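Local coordinates for predicted ATPase of the ABC class (PDB 5D6A), which binds the ATP analogue AMP-PNP and, as a predicted ATPase of the ABC class, probably hydrolyses ATP, at residues L32-E36 with I153-I159; R77-G83 with I170-E176; A482-L488 with E504-N510. All blocks are in the same frame, centred on the assembly; numbering follows the deposited sequence.

Interaction 1: L32-E36 with I153-I159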
loop_
_atom_site.group_PDB
_atom_site.type_symbol
_atom_site.label_atom_id
_atom_site.label_comp_id
_atom_site.label_asym_id
_atom_site.label_seq_id
_atom_site.Cartn_x
_atom_site.Cartn_y
_atom_site.Cartn_z
ATOM N N LEU A 32 15.741 11.490 -41.197
ATOM C CA LEU A 32 14.906 10.453 -40.604
ATOM C C LEU A 32 14.515 9.380 -41.630
ATOM O O LEU A 32 14.355 8.214 -41.272
ATOM C CB LEU A 32 13.667 11.099 -39.965
ATOM C CG LEU A 32 12.704 10.249 -39.132
ATOM C CD1 LEU A 32 13.420 9.477 -38.034
ATOM C CD2 LEU A 32 11.628 11.141 -38.526
ATOM N N LYS A 33 14.376 9.768 -42.898
ATOM C CA LYS A 33 14.027 8.817 -43.964
ATOM C C LYS A 33 15.061 7.703 -44.091
ATOM O O LYS A 33 14.710 6.542 -44.305
ATOM C CB LYS A 33 13.906 9.522 -45.320
ATOM C CG LYS A 33 12.713 10.449 -45.473
ATOM C CD LYS A 33 12.743 11.128 -46.835
ATOM C CE LYS A 33 11.567 12.069 -47.037
ATOM N NZ LYS A 33 10.257 11.364 -47.001
ATOM N N LYS A 34 16.335 8.068 -43.964
ATOM C CA LYS A 34 17.438 7.111 -44.078
ATOM C C LYS A 34 17.394 6.009 -43.021
ATOM O O LYS A 34 17.950 4.929 -43.223
ATOM C CB LYS A 34 18.784 7.836 -43.984
ATOM C CG LYS A 34 19.047 8.832 -45.102
ATOM C CD LYS A 34 20.416 9.476 -44.943
ATOM C CE LYS A 34 20.710 10.463 -46.060
ATOM N NZ LYS A 34 22.039 11.109 -45.883
ATOM N N LEU A 35 16.731 6.280 -41.901
ATOM C CA LEU A 35 16.639 5.312 -40.814
ATOM C C LEU A 35 15.539 4.265 -41.020
ATOM O O LEU A 35 15.287 3.456 -40.129
ATOM C CB LEU A 35 16.409 6.042 -39.484
ATOM C CG LEU A 35 17.464 7.082 -39.090
ATOM C CD1 LEU A 35 17.091 7.740 -37.772
ATOM C CD2 LEU A 35 18.846 6.453 -39.005
ATOM N N GLU A 36 14.894 4.272 -42.186
ATOM C CA GLU A 36 13.817 3.316 -42.468
ATOM C C GLU A 36 14.315 1.866 -42.444
ATOM O O GLU A 36 15.354 1.544 -43.023
ATOM C CB GLU A 36 13.160 3.632 -43.821
ATOM C CG GLU A 36 11.984 2.731 -44.190
ATOM C CD GLU A 36 10.811 2.833 -43.224
ATOM O OE1 GLU A 36 10.051 1.849 -43.102
ATOM O OE2 GLU A 36 10.650 3.886 -42.576
ATOM N N ILE A 153 12.846 0.196 -37.495
ATOM C CA ILE A 153 12.298 1.550 -37.456
ATOM C C ILE A 153 11.330 1.890 -38.589
ATOM O O ILE A 153 11.618 1.654 -39.763
ATOM C CB ILE A 153 13.433 2.601 -37.464
ATOM C CG1 ILE A 153 14.317 2.434 -36.222
ATOM C CG2 ILE A 153 12.860 4.014 -37.538
ATOM C CD1 ILE A 153 15.465 3.417 -36.133
ATOM N N LEU A 154 10.183 2.452 -38.208
ATOM C CA LEU A 154 9.176 2.922 -39.152
ATOM C C LEU A 154 9.342 4.433 -39.227
ATOM O O LEU A 154 8.716 5.178 -38.472
ATOM C CB LEU A 154 7.763 2.563 -38.685
ATOM C CG LEU A 154 7.394 1.080 -38.659
ATOM C CD1 LEU A 154 6.011 0.894 -38.051
ATOM C CD2 LEU A 154 7.457 0.481 -40.058
ATOM N N ALA A 155 10.210 4.872 -40.133
ATOM C CA ALA A 155 10.501 6.291 -40.307
ATOM C C ALA A 155 9.278 7.085 -40.738
ATOM O O ALA A 155 9.010 8.153 -40.194
ATOM C CB ALA A 155 11.628 6.484 -41.310
ATOM N N LYS A 156 8.533 6.563 -41.708
ATOM C CA LYS A 156 7.347 7.260 -42.211
ATOM C C LYS A 156 6.347 7.570 -41.099
ATOM O O LYS A 156 5.730 8.636 -41.096
ATOM C CB LYS A 156 6.667 6.456 -43.323
ATOM C CG LYS A 156 5.506 7.192 -43.971
ATOM C CD LYS A 156 4.969 6.461 -45.186
ATOM C CE LYS A 156 3.888 7.280 -45.868
ATOM N NZ LYS A 156 3.374 6.620 -47.097
ATOM N N LYS A 157 6.194 6.642 -40.156
ATOM C CA LYS A 157 5.273 6.840 -39.043
ATOM C C LYS A 157 5.897 7.889 -38.121
ATOM O O LYS A 157 5.234 8.840 -37.707
ATOM C CB LYS A 157 5.049 5.529 -38.280
ATOM C CG LYS A 157 3.659 5.370 -37.672
ATOM C CD LYS A 157 3.186 6.577 -36.883
ATOM C CE LYS A 157 1.785 6.353 -36.337
ATOM N NZ LYS A 157 1.252 7.556 -35.640
ATOM N N ALA A 158 7.184 7.712 -37.821
ATOM C CA ALA A 158 7.927 8.639 -36.964
ATOM C C ALA A 158 7.857 10.068 -37.501
ATOM O O ALA A 158 7.710 11.018 -36.731
ATOM C CB ALA A 158 9.376 8.193 -36.834
ATOM N N ILE A 159 7.971 10.207 -38.821
ATOM C CA ILE A 159 7.882 11.509 -39.481
ATOM C C ILE A 159 6.499 12.106 -39.232
ATOM O O ILE A 159 6.376 13.265 -38.834
ATOM C CB ILE A 159 8.126 11.390 -41.006
ATOM C CG1 ILE A 159 9.585 11.020 -41.293
ATOM C CG2 ILE A 159 7.824 12.703 -41.716
ATOM C CD1 ILE A 159 9.867 10.726 -42.751
#

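Interaction 2: R77-G83 with I170-E176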
loop_
_atom_site.group_PDB
_atom_site.type_symbol
_atom_site.label_atom_id
_atom_site.label_comp_id
_atom_site.label_asym_id
_atom_site.label_seq_id
_atom_site.Cartn_x
_atom_site.Cartn_y
_atom_site.Cartn_z
ATOM N N ARG A 77 8.944 27.932 -27.005
ATOM C CA ARG A 77 8.285 28.969 -27.791
ATOM C C ARG A 77 8.394 30.335 -27.136
ATOM O O ARG A 77 7.908 30.525 -26.023
ATOM C CB ARG A 77 6.806 28.665 -27.984
ATOM C CG ARG A 77 6.504 27.406 -28.766
ATOM C CD ARG A 77 5.172 27.582 -29.467
ATOM N NE ARG A 77 5.274 28.605 -30.513
ATOM C CZ ARG A 77 4.250 29.101 -31.204
ATOM N NH1 ARG A 77 4.468 30.024 -32.135
ATOM N NH2 ARG A 77 3.009 28.690 -30.970
ATOM N N ALA A 78 9.003 31.288 -27.841
ATOM C CA ALA A 78 9.163 32.651 -27.336
ATOM C C ALA A 78 7.808 33.344 -27.223
ATOM O O ALA A 78 6.935 33.136 -28.060
ATOM C CB ALA A 78 10.088 33.442 -28.247
ATOM N N TRP A 79 7.649 34.177 -26.194
ATOM C CA TRP A 79 6.382 34.887 -25.945
ATOM C C TRP A 79 5.838 35.703 -27.125
ATOM O O TRP A 79 4.634 35.948 -27.203
ATOM C CB TRP A 79 6.513 35.826 -24.739
ATOM C CG TRP A 79 6.756 35.142 -23.438
ATOM C CD1 TRP A 79 7.935 35.057 -22.763
ATOM C CD2 TRP A 79 5.789 34.441 -22.650
ATOM N NE1 TRP A 79 7.765 34.346 -21.600
ATOM C CE2 TRP A 79 6.454 33.956 -21.508
ATOM C CE3 TRP A 79 4.423 34.174 -22.801
ATOM C CZ2 TRP A 79 5.803 33.221 -20.518
ATOM C CZ3 TRP A 79 3.776 33.441 -21.817
ATOM C CH2 TRP A 79 4.466 32.976 -20.691
ATOM N N SER A 80 6.715 36.134 -28.025
ATOM C CA SER A 80 6.296 36.947 -29.170
ATOM C C SER A 80 5.362 36.215 -30.132
ATOM O O SER A 80 4.439 36.815 -30.689
ATOM C CB SER A 80 7.523 37.425 -29.946
ATOM O OG SER A 80 8.399 38.146 -29.104
ATOM N N LEU A 81 5.598 34.920 -30.306
ATOM C CA LEU A 81 4.830 34.106 -31.244
ATOM C C LEU A 81 3.585 33.445 -30.644
ATOM O O LEU A 81 2.849 32.759 -31.357
ATOM C CB LEU A 81 5.743 33.011 -31.800
ATOM C CG LEU A 81 7.114 33.475 -32.306
ATOM C CD1 LEU A 81 7.940 32.287 -32.773
ATOM C CD2 LEU A 81 6.971 34.513 -33.411
ATOM N N THR A 82 3.339 33.663 -29.352
ATOM C CA THR A 82 2.219 33.018 -28.654
ATOM C C THR A 82 0.990 33.890 -28.404
ATOM O O THR A 82 -0.131 33.383 -28.375
ATOM C CB THR A 82 2.681 32.489 -27.281
ATOM O OG1 THR A 82 3.106 33.583 -26.460
ATOM C CG2 THR A 82 3.831 31.499 -27.442
ATOM N N GLY A 83 1.196 35.189 -28.209
ATOM C CA GLY A 83 0.090 36.098 -27.905
ATOM C C GLY A 83 -0.369 35.928 -26.462
ATOM O O GLY A 83 -1.529 36.185 -26.134
ATOM N N ILE A 170 1.972 21.441 -30.350
ATOM C CA ILE A 170 2.863 22.407 -29.708
ATOM C C ILE A 170 2.405 23.834 -30.003
ATOM O O ILE A 170 2.496 24.709 -29.141
ATOM C CB ILE A 170 4.327 22.226 -30.169
ATOM C CG1 ILE A 170 4.877 20.888 -29.665
ATOM C CG2 ILE A 170 5.200 23.360 -29.648
ATOM C CD1 ILE A 170 6.231 20.514 -30.236
ATOM N N ARG A 171 1.915 24.061 -31.220
ATOM C CA ARG A 171 1.436 25.386 -31.612
ATOM C C ARG A 171 0.072 25.692 -31.005
ATOM O O ARG A 171 -0.076 26.658 -30.261
ATOM C CB ARG A 171 1.375 25.524 -33.138
ATOM C CG ARG A 171 2.740 25.533 -33.805
ATOM C CD ARG A 171 2.647 25.790 -35.301
ATOM N NE ARG A 171 3.972 25.796 -35.928
ATOM C CZ ARG A 171 4.528 24.766 -36.566
ATOM N NH1 ARG A 171 3.882 23.614 -36.713
ATOM N NH2 ARG A 171 5.744 24.899 -37.085
ATOM N N ARG A 172 -0.912 24.856 -31.309
ATOM C CA ARG A 172 -2.277 25.057 -30.811
ATOM C C ARG A 172 -2.367 25.247 -29.298
ATOM O O ARG A 172 -3.160 26.058 -28.818
ATOM C CB ARG A 172 -3.173 23.893 -31.231
ATOM C CG ARG A 172 -3.388 23.781 -32.731
ATOM C CD ARG A 172 -4.255 22.577 -33.055
ATOM N NE ARG A 172 -5.611 22.720 -32.527
ATOM C CZ ARG A 172 -6.524 21.753 -32.515
ATOM N NH1 ARG A 172 -6.232 20.542 -32.982
ATOM N NH2 ARG A 172 -7.732 21.990 -32.016
ATOM N N SER A 173 -1.556 24.508 -28.551
ATOM C CA SER A 173 -1.576 24.601 -27.092
ATOM C C SER A 173 -0.941 25.891 -26.572
ATOM O O SER A 173 -1.143 26.253 -25.416
ATOM C CB SER A 173 -0.863 23.399 -26.465
ATOM O OG SER A 173 0.520 23.414 -26.771
ATOM N N THR A 174 -0.174 26.573 -27.422
ATOM C CA THR A 174 0.506 27.811 -27.023
ATOM C C THR A 174 0.206 29.006 -27.937
ATOM O O THR A 174 1.110 29.753 -28.307
ATOM C CB THR A 174 2.028 27.599 -26.973
ATOM O OG1 THR A 174 2.470 27.082 -28.230
ATOM C CG2 THR A 174 2.394 26.616 -25.876
ATOM N N ILE A 175 -1.066 29.170 -28.297
ATOM C CA ILE A 175 -1.525 30.298 -29.116
ATOM C C ILE A 175 -2.873 30.753 -28.568
ATOM O O ILE A 175 -3.858 30.014 -28.627
ATOM C CB ILE A 175 -1.649 29.936 -30.610
ATOM C CG1 ILE A 175 -0.266 29.658 -31.204
ATOM C CG2 ILE A 175 -2.298 31.077 -31.382
ATOM C CD1 ILE A 175 -0.287 29.231 -32.655
ATOM N N GLU A 176 -2.900 31.971 -28.032
ATOM C CA GLU A 176 -4.103 32.550 -27.422
ATOM C C GLU A 176 -5.417 32.118 -28.094
ATOM O O GLU A 176 -6.263 31.485 -27.461
ATOM C CB GLU A 176 -3.991 34.082 -27.405
ATOM C CG GLU A 176 -5.148 34.796 -26.716
ATOM C CD GLU A 176 -5.039 36.313 -26.772
ATOM O OE1 GLU A 176 -4.181 36.839 -27.516
ATOM O OE2 GLU A 176 -5.828 36.986 -26.078
#

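Interaction 3: A482-L488 with E504-N510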
loop_
_atom_site.group_PDB
_atom_site.type_symbol
_atom_site.label_atom_id
_atom_site.label_comp_id
_atom_site.label_asym_id
_atom_site.label_seq_id
_atom_site.Cartn_x
_atom_site.Cartn_y
_atom_site.Cartn_z
ATOM N N ALA A 482 10.783 6.878 -9.266
ATOM C CA ALA A 482 9.667 6.532 -8.411
ATOM C C ALA A 482 8.775 5.501 -9.084
ATOM O O ALA A 482 8.592 5.530 -10.304
ATOM C CB ALA A 482 8.860 7.780 -8.097
ATOM N N LYS A 483 8.244 4.580 -8.281
ATOM C CA LYS A 483 7.297 3.575 -8.753
ATOM C C LYS A 483 5.958 3.957 -8.155
ATOM O O LYS A 483 5.569 3.461 -7.095
ATOM C CB LYS A 483 7.697 2.161 -8.331
ATOM C CG LYS A 483 8.941 1.637 -9.027
ATOM C CD LYS A 483 9.194 0.177 -8.682
ATOM C CE LYS A 483 10.394 -0.372 -9.438
ATOM N NZ LYS A 483 10.635 -1.814 -9.145
ATOM N N GLY A 484 5.266 4.863 -8.835
ATOM C CA GLY A 484 3.980 5.358 -8.369
ATOM C C GLY A 484 4.196 6.354 -7.250
ATOM O O GLY A 484 5.215 7.042 -7.212
ATOM N N LYS A 485 3.237 6.426 -6.335
ATOM C CA LYS A 485 3.312 7.336 -5.196
ATOM C C LYS A 485 3.893 6.647 -3.965
ATOM O O LYS A 485 4.457 7.302 -3.090
ATOM C CB LYS A 485 1.914 7.849 -4.842
ATOM C CG LYS A 485 1.197 8.571 -5.971
ATOM C CD LYS A 485 -0.200 9.029 -5.562
ATOM C CE LYS A 485 -1.124 7.862 -5.233
ATOM N NZ LYS A 485 -2.516 8.304 -4.937
ATOM N N ASP A 486 3.756 5.325 -3.911
ATOM C CA ASP A 486 4.187 4.534 -2.761
ATOM C C ASP A 486 5.686 4.317 -2.597
ATOM O O ASP A 486 6.166 4.241 -1.472
ATOM C CB ASP A 486 3.499 3.165 -2.793
ATOM C CG ASP A 486 1.996 3.259 -2.622
ATOM O OD1 ASP A 486 1.485 4.374 -2.378
ATOM O OD2 ASP A 486 1.325 2.212 -2.727
ATOM N N SER A 487 6.426 4.210 -3.695
ATOM C CA SER A 487 7.858 3.919 -3.598
ATOM C C SER A 487 8.771 4.918 -4.296
ATOM O O SER A 487 8.400 5.527 -5.293
ATOM C CB SER A 487 8.129 2.517 -4.154
ATOM O OG SER A 487 9.509 2.194 -4.095
ATOM N N LEU A 488 9.974 5.067 -3.746
ATOM C CA LEU A 488 11.001 5.949 -4.294
ATOM C C LEU A 488 12.343 5.234 -4.266
ATOM O O LEU A 488 12.821 4.842 -3.200
ATOM C CB LEU A 488 11.110 7.244 -3.492
ATOM C CG LEU A 488 12.305 8.139 -3.860
ATOM C CD1 LEU A 488 12.304 8.507 -5.339
ATOM C CD2 LEU A 488 12.320 9.385 -2.988
ATOM N N GLU A 504 0.113 13.562 -3.962
ATOM C CA GLU A 504 -0.821 13.536 -5.082
ATOM C C GLU A 504 -0.291 12.808 -6.319
ATOM O O GLU A 504 -0.981 11.965 -6.882
ATOM C CB GLU A 504 -1.176 14.973 -5.462
ATOM C CG GLU A 504 -2.183 15.104 -6.591
ATOM C CD GLU A 504 -3.556 14.568 -6.238
ATOM O OE1 GLU A 504 -3.921 14.571 -5.044
ATOM O OE2 GLU A 504 -4.280 14.165 -7.169
ATOM N N SER A 505 0.927 13.141 -6.738
ATOM C CA SER A 505 1.500 12.559 -7.951
ATOM C C SER A 505 2.868 11.925 -7.758
ATOM O O SER A 505 3.615 12.281 -6.845
ATOM C CB SER A 505 1.615 13.642 -9.027
ATOM O OG SER A 505 2.258 13.151 -10.192
ATOM N N SER A 506 3.189 10.978 -8.639
ATOM C CA SER A 506 4.491 10.332 -8.615
ATOM C C SER A 506 5.530 11.353 -9.077
ATOM O O SER A 506 6.720 11.184 -8.829
ATOM C CB SER A 506 4.515 9.100 -9.517
ATOM O OG SER A 506 4.315 9.465 -10.864
ATOM N N ASP A 507 5.064 12.405 -9.760
ATOM C CA ASP A 507 5.946 13.477 -10.230
ATOM C C ASP A 507 6.646 14.131 -9.058
ATOM O O ASP A 507 7.836 14.409 -9.128
ATOM C CB ASP A 507 5.173 14.543 -11.012
ATOM C CG ASP A 507 4.626 14.029 -12.335
ATOM O OD1 ASP A 507 4.734 12.814 -12.610
ATOM O OD2 ASP A 507 4.086 14.850 -13.103
ATOM N N GLU A 508 5.908 14.391 -7.984
ATOM C CA GLU A 508 6.537 14.995 -6.808
ATOM C C GLU A 508 7.451 13.994 -6.090
ATOM O O GLU A 508 8.408 14.395 -5.439
ATOM C CB GLU A 508 5.528 15.707 -5.868
ATOM C CG GLU A 508 4.261 14.950 -5.500
ATOM C CD GLU A 508 3.268 15.797 -4.706
ATOM O OE1 GLU A 508 3.672 16.806 -4.092
ATOM O OE2 GLU A 508 2.073 15.440 -4.685
ATOM N N VAL A 509 7.181 12.699 -6.247
ATOM C CA VAL A 509 8.043 11.667 -5.659
ATOM C C VAL A 509 9.375 11.680 -6.420
ATOM O O VAL A 509 10.447 11.559 -5.817
ATOM C CB VAL A 509 7.405 10.263 -5.699
ATOM C CG1 VAL A 509 8.364 9.219 -5.143
ATOM C CG2 VAL A 509 6.107 10.246 -4.909
ATOM N N ASN A 510 9.305 11.824 -7.743
ATOM C CA ASN A 510 10.517 11.920 -8.554
ATOM C C ASN A 510 11.284 13.166 -8.153
ATOM O O ASN A 510 12.503 13.131 -8.000
ATOM C CB ASN A 510 10.195 11.965 -10.050
ATOM C CG ASN A 510 9.828 10.607 -10.614
ATOM O OD1 ASN A 510 10.406 9.584 -10.236
ATOM N ND2 ASN A 510 8.890 10.591 -11.556
#

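Interaction 1: L32-E36 with I153-I159
Glu-36 and Ala-155 join two helix ends in the N-terminal part of the protein: a type I beta turn from Lys-33 to Glu-36, at the end of helix 23-33, lies against the first turn of helix 155-172. The apolar contacts centre on Leu-32. Its CG stands anti to the backbone N, which sends the CD2 branch across to Ile-159 CG1, 3.4 Å away, while the same methyl also reaches Ala-158 CB at 4.1 Å. Leucine and isoleucine run past each other in opposite senses, and small alanines let the helix come close. Ile-159 CD1 touches the aliphatic part of Lys-33, an exposed residue, meeting its CG nearly at right angles. Nearer the N-cap, Ile-153 CD1 packs on Leu-35 CB at 4.4 Å, and Ile-46 borders both leucines. The polar contact suits a helix start, where backbone N-H groups lack partners one turn earlier and the helix dipole would favour a negative charge. Bent at chi2 (62°), Glu-36 curls back until OE2, on its syn side and 26° out of the carboxylate plane, accepts the amide N of Ala-155 at 2.7 Å in a hydrogen bond bent to 133°.

Interaction 2: R77-G83 with I170-E176
Thr-82 and Ile-175 bring the two segments within 4.7 Å of each other, CA to CA, and there the amide N of Glu-176 donates to Thr-82 O at 3.1 Å, almost straight at 168°. A CA-H...O contact from Ile-175 to the same carbonyl supports this bond. Beside it Thr-82 turns CB and CG2 to Thr-174 O, while its OG1 bonds back to Trp-79 O; threonine suits the place because its hydroxyl bonds a local carbonyl while its methyl packs across the contact.

The main side-chain bridge is Arg-77, long enough to cross from strand 71-78 to the end of helix 155-172. A bend at chi3 (68°) brings the guanidinium to Thr-174, whose OG1 accepts from NH2 at 3.2 Å, close to the guanidinium plane. That hydroxyl donates in turn to Ile-170 O, so threonine relays the arginine to a carbonyl of the last helical turn. Ile-175 CG1 lies at the edge of the same group, 3.4 Å from NH2, and Arg-171 CG lies over one face. The two arginines share Asp-54: its backbone O accepts Arg-77 NE, and its carboxylate, paired with Arg-171 NE, would probably offset the like charges. Gly-83, at a positive phi that favours glycine, lies beside Glu-176, whose carboxylate has its salt bridge with Lys-181.

Together these contacts tie the exit of strand 71-78, part of an antiparallel sheet in the N-terminal region of this ABC-class ATPase, to the C-terminal end of helix 155-172, where Thr-174 bonds back to Ile-170 O.

Interaction 3: A482-L488 with E504-N510
Val-509 touches both strands of a beta hairpin and the turn between them with a single side chain. Its CG1, anti to the backbone N (chi1 177°), touches Ala-482 CB at 3.3 Å on the first strand and Leu-488 CB at 3.8 Å on the second. CG2 goes instead to the turn, 3.8 Å from Lys-485 O. The small alanine admits the helix closely, and the branched valine fills two directions at once. Leu-488, with CG anti to the backbone N, sends CD1 alongside Val-509 to the helix backbone, and farther along the helix it also packs on Ile-512 and Trp-516.

The turn lies against the start of the helix. Gly-484, with a positive phi of 77° that suits glycine, directs its carbonyl oxygen to Ser-506 CB, and Lys-485 lays its methylene chain along the backbone there, CD 3.3 Å from Glu-504 O. Glu-504's own carboxylate is paired with Arg-280. Across the other end, Asn-510 OD1 receives a weak bond from Ala-482 N at 2.9 Å, poorly directed at 121°.

The helix start is held from within. Ser-505 OG accepts Asp-507 N at 2.9 Å, and Glu-508 OE2 takes two amides, Glu-504 N and, through its anti lone pair, Ser-505 N. Serine thus takes an amide of the first turn, and glutamate reaches back to the N-cap amide and the one before it. Ser-505 and Glu-508 form a capping box, here opening helix 506-519, which packs on the hairpin of strands 480-483 and 487-490 in the MRB1590-type C-terminal domain.

Overall arrangement
Interactions 1 and 2 hold the two ends of one element, helix 155-172: its start rests against the end of helix 23-33, and its finish against the exit of strand 71-78. Their centres lie 28 Å apart, and their segments alternate along the chain. Both are partly buried. Interaction 3 belongs to the C-terminal domain, with its centre about 31 Å from that of interaction 2, and is a surface contact although it sits nearer the chain's centre. Chemistry follows position: an acidic side chain accepts one amide at the helix start in interaction 1, an arginine donates to a threonine hydroxyl that bonds back to a helix carbonyl, beside one backbone bond, in interaction 2, and interaction 3 caps its helix internally, leaving mostly apolar packing across the segments.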